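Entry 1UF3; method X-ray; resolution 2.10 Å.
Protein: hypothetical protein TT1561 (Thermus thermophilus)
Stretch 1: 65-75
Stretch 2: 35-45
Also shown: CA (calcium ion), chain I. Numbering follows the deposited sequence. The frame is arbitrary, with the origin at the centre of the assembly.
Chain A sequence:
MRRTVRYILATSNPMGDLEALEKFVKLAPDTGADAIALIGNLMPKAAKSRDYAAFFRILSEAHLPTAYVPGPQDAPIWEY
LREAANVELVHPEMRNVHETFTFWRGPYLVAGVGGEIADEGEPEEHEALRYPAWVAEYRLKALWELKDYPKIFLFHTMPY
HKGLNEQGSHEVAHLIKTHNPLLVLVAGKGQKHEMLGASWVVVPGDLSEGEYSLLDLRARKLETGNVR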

ATOM      1  N   PRO A  65      -6.944  15.320   1.334  1.00 19.76           N
ATOM      2  CA  PRO A  65      -7.371  16.367   2.262  1.00 18.64           C
ATOM      3  C   PRO A  65      -7.203  17.671   1.481  1.00 19.03           C
ATOM      4  O   PRO A  65      -6.200  17.837   0.787  1.00 19.47           O
ATOM      5  CB  PRO A  65      -6.363  16.246   3.400  1.00 17.45           C
ATOM      6  CG  PRO A  65      -6.134  14.761   3.452  1.00 15.93           C
ATOM      7  CD  PRO A  65      -5.990  14.393   1.976  1.00 17.31           C
ATOM      8  N   THR A  66      -8.170  18.578   1.590  1.00 18.26           N
ATOM      9  CA  THR A  66      -8.118  19.837   0.845  1.00 18.83           C
ATOM     10  C   THR A  66      -8.725  20.976   1.647  1.00 19.00           C
ATOM     11  O   THR A  66      -9.794  20.841   2.233  1.00 21.15           O
ATOM     12  CB  THR A  66      -8.868  19.695  -0.505  1.00 16.41           C
ATOM     13  OG1 THR A  66      -8.274  18.634  -1.255  1.00 16.42           O
ATOM     14  CG2 THR A  66      -8.794  20.980  -1.339  1.00 16.26           C
ATOM     15  N   ALA A  67      -8.032  22.108   1.690  1.00 18.47           N
ATOM     16  CA  ALA A  67      -8.555  23.240   2.426  1.00 16.71           C
ATOM     17  C   ALA A  67      -8.533  24.453   1.531  1.00 16.70           C
ATOM     18  O   ALA A  67      -7.625  24.624   0.720  1.00 15.42           O
ATOM     19  CB  ALA A  67      -7.715  23.511   3.690  1.00 17.75           C
ATOM     20  N   TYR A  68      -9.519  25.317   1.698  1.00 19.17           N
ATOM     21  CA  TYR A  68      -9.572  26.515   0.885  1.00 18.73           C
ATOM     22  C   TYR A  68     -10.295  27.643   1.590  1.00 19.73           C
ATOM     23  O   TYR A  68     -11.028  27.418   2.571  1.00 20.77           O
ATOM     24  CB  TYR A  68     -10.234  26.209  -0.490  1.00 17.73           C
ATOM     25  CG  TYR A  68     -11.379  25.200  -0.454  1.00 19.86           C
ATOM     26  CD1 TYR A  68     -11.182  23.865  -0.840  1.00 20.62           C
ATOM     27  CD2 TYR A  68     -12.643  25.564   0.021  1.00 19.25           C
ATOM     28  CE1 TYR A  68     -12.237  22.901  -0.740  1.00 20.35           C
ATOM     29  CE2 TYR A  68     -13.694  24.616   0.128  1.00 20.33           C
ATOM     30  CZ  TYR A  68     -13.476  23.296  -0.246  1.00 18.99           C
ATOM     31  OH  TYR A  68     -14.478  22.368  -0.039  1.00 21.25           O
ATOM     32  N   VAL A  69     -10.024  28.871   1.142  1.00 19.43           N
ATOM     33  CA  VAL A  69     -10.702  30.048   1.668  1.00 19.18           C
ATOM     34  C   VAL A  69     -11.083  30.875   0.428  1.00 19.52           C
ATOM     35  O   VAL A  69     -10.443  30.787  -0.628  1.00 18.77           O
ATOM     36  CB  VAL A  69      -9.828  30.883   2.632  1.00 20.71           C
ATOM     37  CG1 VAL A  69      -9.393  30.026   3.809  1.00 23.89           C
ATOM     38  CG2 VAL A  69      -8.636  31.462   1.906  1.00 17.72           C
ATOM     39  N   PRO A  70     -12.151  31.661   0.534  1.00 19.57           N
ATOM     40  CA  PRO A  70     -12.583  32.470  -0.608  1.00 20.79           C
ATOM     41  C   PRO A  70     -11.779  33.768  -0.732  1.00 22.33           C
ATOM     42  O   PRO A  70     -11.075  34.174   0.209  1.00 22.58           O
ATOM     43  CB  PRO A  70     -14.047  32.720  -0.289  1.00 16.05           C
ATOM     44  CG  PRO A  70     -14.002  32.926   1.220  1.00 17.46           C
ATOM     45  CD  PRO A  70     -13.037  31.857   1.705  1.00 16.25           C
ATOM     46  N   GLY A  71     -11.880  34.407  -1.897  1.00 24.03           N
ATOM     47  CA  GLY A  71     -11.184  35.668  -2.119  1.00 24.19           C
ATOM     48  C   GLY A  71     -12.142  36.847  -2.049  1.00 25.79           C
ATOM     49  O   GLY A  71     -13.343  36.665  -1.807  1.00 26.99           O
ATOM     50  N   PRO A  72     -11.647  38.079  -2.255  1.00 24.96           N
ATOM     51  CA  PRO A  72     -12.520  39.258  -2.198  1.00 24.72           C
ATOM     52  C   PRO A  72     -13.671  39.238  -3.221  1.00 22.77           C
ATOM     53  O   PRO A  72     -14.699  39.841  -2.997  1.00 23.32           O
ATOM     54  CB  PRO A  72     -11.548  40.429  -2.432  1.00 25.57           C
ATOM     55  CG  PRO A  72     -10.202  39.855  -1.950  1.00 23.93           C
ATOM     56  CD  PRO A  72     -10.242  38.462  -2.486  1.00 23.21           C
ATOM     57  N   GLN A  73     -13.500  38.534  -4.327  1.00 24.98           N
ATOM     58  CA  GLN A  73     -14.542  38.463  -5.348  1.00 27.67           C
ATOM     59  C   GLN A  73     -15.559  37.286  -5.260  1.00 28.74           C
ATOM     60  O   GLN A  73     -16.499  37.211  -6.060  1.00 25.90           O
ATOM     61  CB  GLN A  73     -13.883  38.465  -6.728  1.00 28.71           C
ATOM     62  CG  GLN A  73     -13.289  39.816  -7.126  1.00 31.11           C
ATOM     63  CD  GLN A  73     -12.757  39.804  -8.548  1.00 32.00           C
ATOM     64  OE1 GLN A  73     -13.457  39.387  -9.467  1.00 33.06           O
ATOM     65  NE2 GLN A  73     -11.514  40.250  -8.734  1.00 32.43           N
ATOM     66  N   ASP A  74     -15.378  36.386  -4.295  1.00 28.56           N
ATOM     67  CA  ASP A  74     -16.270  35.234  -4.135  1.00 28.51           C
ATOM     68  C   ASP A  74     -17.548  35.627  -3.393  1.00 28.80           C
ATOM     69  O   ASP A  74     -17.893  35.040  -2.358  1.00 28.51           O
ATOM     70  CB  ASP A  74     -15.538  34.105  -3.380  1.00 25.96           C
ATOM     71  CG  ASP A  74     -14.498  33.420  -4.231  1.00 26.39           C
ATOM     72  OD1 ASP A  74     -14.856  32.874  -5.304  1.00 27.09           O
ATOM     73  OD2 ASP A  74     -13.309  33.419  -3.839  1.00 26.89           O
ATOM     74  N   ALA A  75     -18.263  36.613  -3.934  1.00 28.62           N
ATOM     75  CA  ALA A  75     -19.486  37.105  -3.309  1.00 26.76           C
ATOM     76  C   ALA A  75     -20.741  36.993  -4.198  1.00 26.65           C
ATOM     77  O   ALA A  75     -20.653  36.920  -5.433  1.00 27.06           O
ATOM     78  CB  ALA A  75     -19.268  38.565  -2.862  1.00 26.34           C
TER
HETATM   79 CA    CA I 901     -20.834  35.871  -7.519  1.00 29.86          CA
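Stretch 2 (35-45) AIALIGNLMPK

Stretch 2 begins as a strand, residues 35-39, and continues as a loop to Lys45. The strand lies beside strand 66-69 of stretch 1 and runs the same way. Their axes are 7° apart and approach to 4.7 Å. The pairing is parallel, with Ile36 beside Thr66, Ala37 beside Ala67, Leu38 beside Tyr68 and Ile39 beside Val69.

The hydrogen bonds alternate from strand to strand. Ile36 N gives to Pro65 O at 3.0 Å, and Ala67 N gives to Ile36 O at 2.9 Å. Leu38 N then gives to Ala67 O at 2.8 Å, and Val69 N to Leu38 O at 3.2 Å. A weak bond from Gly40 N to Val69 O, 2.9 Å, closes the ladder. Side chains of Ile36 and Leu38 share a sheet face with Thr66 and Tyr68. Ala37 and Ile39 share the other with Ala67 and Val69. On that face Ile39 CD1 lies 3.8 Å from Val69 CG2.

Beyond the strands, side-chain oxygens accept the cross-stretch hydrogen bonds from backbone N atoms. Gln73, Lys45 and Asn41 have the most surface covered by the opposite stretch. Gly71 to Asp74 form a type I turn, and Asn41 reaches into it. Its peptide bond with Gly40 is cis. Asn41 OD1 accepts a bond of 2.7 Å from Gln73 N. Asn41 OD1 is also 3.0 Å from Pro72 N, which has no hydrogen to share. The fit is close at Gly71, where an ideal CB would lie 2.2 Å from Asn41 OD1.

Asp74 holds the next part of the loop. Asp74 OD2 accepts from Leu42 N and Asp74 OD1 from Met43 N, each at 3.1 Å. Asp74 OD2 also takes a bond of 2.6 Å from Gly71 N, so one carboxylate ties its own turn to the loop of stretch 2. Met43 is present as selenomethionine.

Gln73 points its CA-to-CB bond toward stretch 2. Gln73 OE1 accepts from Lys45 N at 3.2 Å. Gln73 O lies 3.1 Å from Lys45 CA in a CA-H...O contact. Lys45 also runs along Ala75, with Lys45 CD 3.7 Å from Ala75 O.

The C-terminal ends of the two stretches meet at the calcium ion. Lys45 O binds the calcium ion at 2.4 Å and Ala75 O binds it at 2.3 Å. Four waters and one atom from elsewhere in the structure also bind the ion. Water 2, one of the four, donates to Pro44 O at 2.8 Å and weakly to Gln73 O at 3.3 Å, which links the metal site to both stretches.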

ATOM      1  N   ALA A  35      -1.769  16.667   0.558  1.00 17.91           N
ATOM      2  CA  ALA A  35      -2.894  17.551   0.728  1.00 17.94           C
ATOM      3  C   ALA A  35      -2.869  18.678  -0.321  1.00 19.53           C
ATOM      4  O   ALA A  35      -1.886  18.835  -1.050  1.00 19.75           O
ATOM      5  CB  ALA A  35      -2.880  18.115   2.101  1.00 14.73           C
ATOM      6  N   ILE A  36      -3.960  19.437  -0.388  1.00 17.56           N
ATOM      7  CA  ILE A  36      -4.075  20.545  -1.317  1.00 19.12           C
ATOM      8  C   ILE A  36      -4.596  21.726  -0.520  1.00 18.64           C
ATOM      9  O   ILE A  36      -5.481  21.574   0.332  1.00 19.91           O
ATOM     10  CB  ILE A  36      -5.107  20.259  -2.437  1.00 19.55           C
ATOM     11  CG1 ILE A  36      -4.560  19.231  -3.422  1.00 21.26           C
ATOM     12  CG2 ILE A  36      -5.515  21.562  -3.105  1.00 24.01           C
ATOM     13  CD1 ILE A  36      -5.572  18.724  -4.459  1.00 21.02           C
ATOM     14  N   ALA A  37      -4.026  22.900  -0.764  1.00 16.62           N
ATOM     15  CA  ALA A  37      -4.483  24.105  -0.099  1.00 17.93           C
ATOM     16  C   ALA A  37      -4.741  25.100  -1.221  1.00 20.36           C
ATOM     17  O   ALA A  37      -3.887  25.307  -2.085  1.00 19.85           O
ATOM     18  CB  ALA A  37      -3.432  24.629   0.859  1.00 20.33           C
ATOM     19  N   LEU A  38      -5.922  25.704  -1.230  1.00 22.52           N
ATOM     20  CA  LEU A  38      -6.241  26.634  -2.306  1.00 23.16           C
ATOM     21  C   LEU A  38      -6.878  27.927  -1.797  1.00 23.36           C
ATOM     22  O   LEU A  38      -7.874  27.919  -1.060  1.00 21.98           O
ATOM     23  CB  LEU A  38      -7.129  25.919  -3.332  1.00 24.51           C
ATOM     24  CG  LEU A  38      -7.446  26.629  -4.650  1.00 26.35           C
ATOM     25  CD1 LEU A  38      -7.970  25.637  -5.725  1.00 25.73           C
ATOM     26  CD2 LEU A  38      -8.438  27.709  -4.337  1.00 26.61           C
ATOM     27  N   ILE A  39      -6.257  29.038  -2.190  1.00 21.72           N
ATOM     28  CA  ILE A  39      -6.670  30.377  -1.797  1.00 22.10           C
ATOM     29  C   ILE A  39      -7.449  31.040  -2.933  1.00 22.13           C
ATOM     30  O   ILE A  39      -7.048  30.926  -4.083  1.00 21.78           O
ATOM     31  CB  ILE A  39      -5.426  31.264  -1.488  1.00 21.68           C
ATOM     32  CG1 ILE A  39      -4.501  30.578  -0.468  1.00 23.29           C
ATOM     33  CG2 ILE A  39      -5.877  32.586  -0.915  1.00 21.68           C
ATOM     34  CD1 ILE A  39      -5.095  30.484   0.937  1.00 22.36           C
ATOM     35  N   GLY A  40      -8.541  31.740  -2.614  1.00 23.69           N
ATOM     36  CA  GLY A  40      -9.326  32.398  -3.656  1.00 25.52           C
ATOM     37  C   GLY A  40      -8.547  33.519  -4.350  1.00 27.79           C
ATOM     38  O   GLY A  40      -7.372  33.715  -4.057  1.00 28.21           O
ATOM     39  N   ASN A  41      -9.166  34.259  -5.268  1.00 27.59           N
ATOM     40  CA  ASN A  41     -10.561  34.081  -5.674  1.00 27.45           C
ATOM     41  C   ASN A  41     -10.748  32.773  -6.416  1.00 24.37           C
ATOM     42  O   ASN A  41     -10.050  32.499  -7.385  1.00 26.08           O
ATOM     43  CB  ASN A  41     -11.001  35.228  -6.614  1.00 28.19           C
ATOM     44  CG  ASN A  41     -10.788  36.600  -6.012  1.00 28.65           C
ATOM     45  OD1 ASN A  41     -11.382  36.947  -4.989  1.00 29.75           O
ATOM     46  ND2 ASN A  41      -9.934  37.398  -6.650  1.00 29.25           N
ATOM     47  N   LEU A  42     -11.688  31.951  -5.965  1.00 24.81           N
ATOM     48  CA  LEU A  42     -11.935  30.704  -6.672  1.00 23.74           C
ATOM     49  C   LEU A  42     -12.604  31.062  -8.000  1.00 23.84           C
ATOM     50  O   LEU A  42     -12.279  30.511  -9.045  1.00 22.82           O
ATOM     51  CB  LEU A  42     -12.892  29.799  -5.886  1.00 24.99           C
ATOM     52  CG  LEU A  42     -12.396  29.017  -4.659  1.00 26.72           C
ATOM     53  CD1 LEU A  42     -11.939  29.961  -3.558  1.00 21.79           C
ATOM     54  CD2 LEU A  42     -13.549  28.132  -4.161  1.00 24.71           C
HETATM   55  N   MSE A  43     -13.534  32.010  -7.918  1.00 25.97           N
HETATM   56  CA  MSE A  43     -14.352  32.473  -9.049  1.00 27.60           C
HETATM   57  C   MSE A  43     -14.367  33.994  -9.131  1.00 27.62           C
HETATM   58  O   MSE A  43     -14.156  34.677  -8.123  1.00 27.76           O
HETATM   59  CB  MSE A  43     -15.815  32.059  -8.822  1.00 31.46           C
HETATM   60  CG  MSE A  43     -16.143  30.613  -9.016  1.00 34.23           C
HETATM   61 SE   MSE A  43     -16.142  30.247 -10.866  1.00 44.89          SE
HETATM   62  CE  MSE A  43     -15.450  28.433 -10.779  1.00 38.47           C
ATOM     63  N   PRO A  44     -14.647  34.548 -10.327  1.00 27.31           N
ATOM     64  CA  PRO A  44     -14.712  36.004 -10.488  1.00 26.20           C
ATOM     65  C   PRO A  44     -16.042  36.390  -9.853  1.00 28.36           C
ATOM     66  O   PRO A  44     -16.932  35.545  -9.716  1.00 27.29           O
ATOM     67  CB  PRO A  44     -14.773  36.193 -12.004  1.00 27.99           C
ATOM     68  CG  PRO A  44     -14.175  34.937 -12.549  1.00 29.23           C
ATOM     69  CD  PRO A  44     -14.720  33.874 -11.630  1.00 26.02           C
ATOM     70  N   LYS A  45     -16.194  37.653  -9.476  1.00 29.68           N
ATOM     71  CA  LYS A  45     -17.436  38.132  -8.872  1.00 30.94           C
ATOM     72  C   LYS A  45     -18.678  37.698  -9.678  1.00 31.91           C
ATOM     73  O   LYS A  45     -19.688  37.286  -9.098  1.00 30.80           O
ATOM     74  CB  LYS A  45     -17.391  39.667  -8.759  1.00 32.10           C
ATOM     75  CG  LYS A  45     -18.674  40.346  -8.312  1.00 31.20           C
ATOM     76  CD  LYS A  45     -19.054  39.946  -6.898  1.00 33.02           C
ATOM     77  CE  LYS A  45     -20.373  40.570  -6.466  1.00 32.02           C
ATOM     78  NZ  LYS A  45     -20.304  42.060  -6.473  1.00 32.34           N
TER
HETATM   79  O   HOH W   1      -9.535  40.445  -5.890  1.00 38.82           O
HETATM   80  O   HOH W   2     -18.519  34.969  -7.507  1.00 22.15           O
HETATM   81  O   HOH W   3     -21.244  33.830  -6.062  1.00 26.08           O
HETATM   82  O   HOH W   4     -23.291  35.605  -7.634  1.00 24.32           O
HETATM   83  O   HOH W   5     -22.608  37.881  -8.333  1.00 31.71           O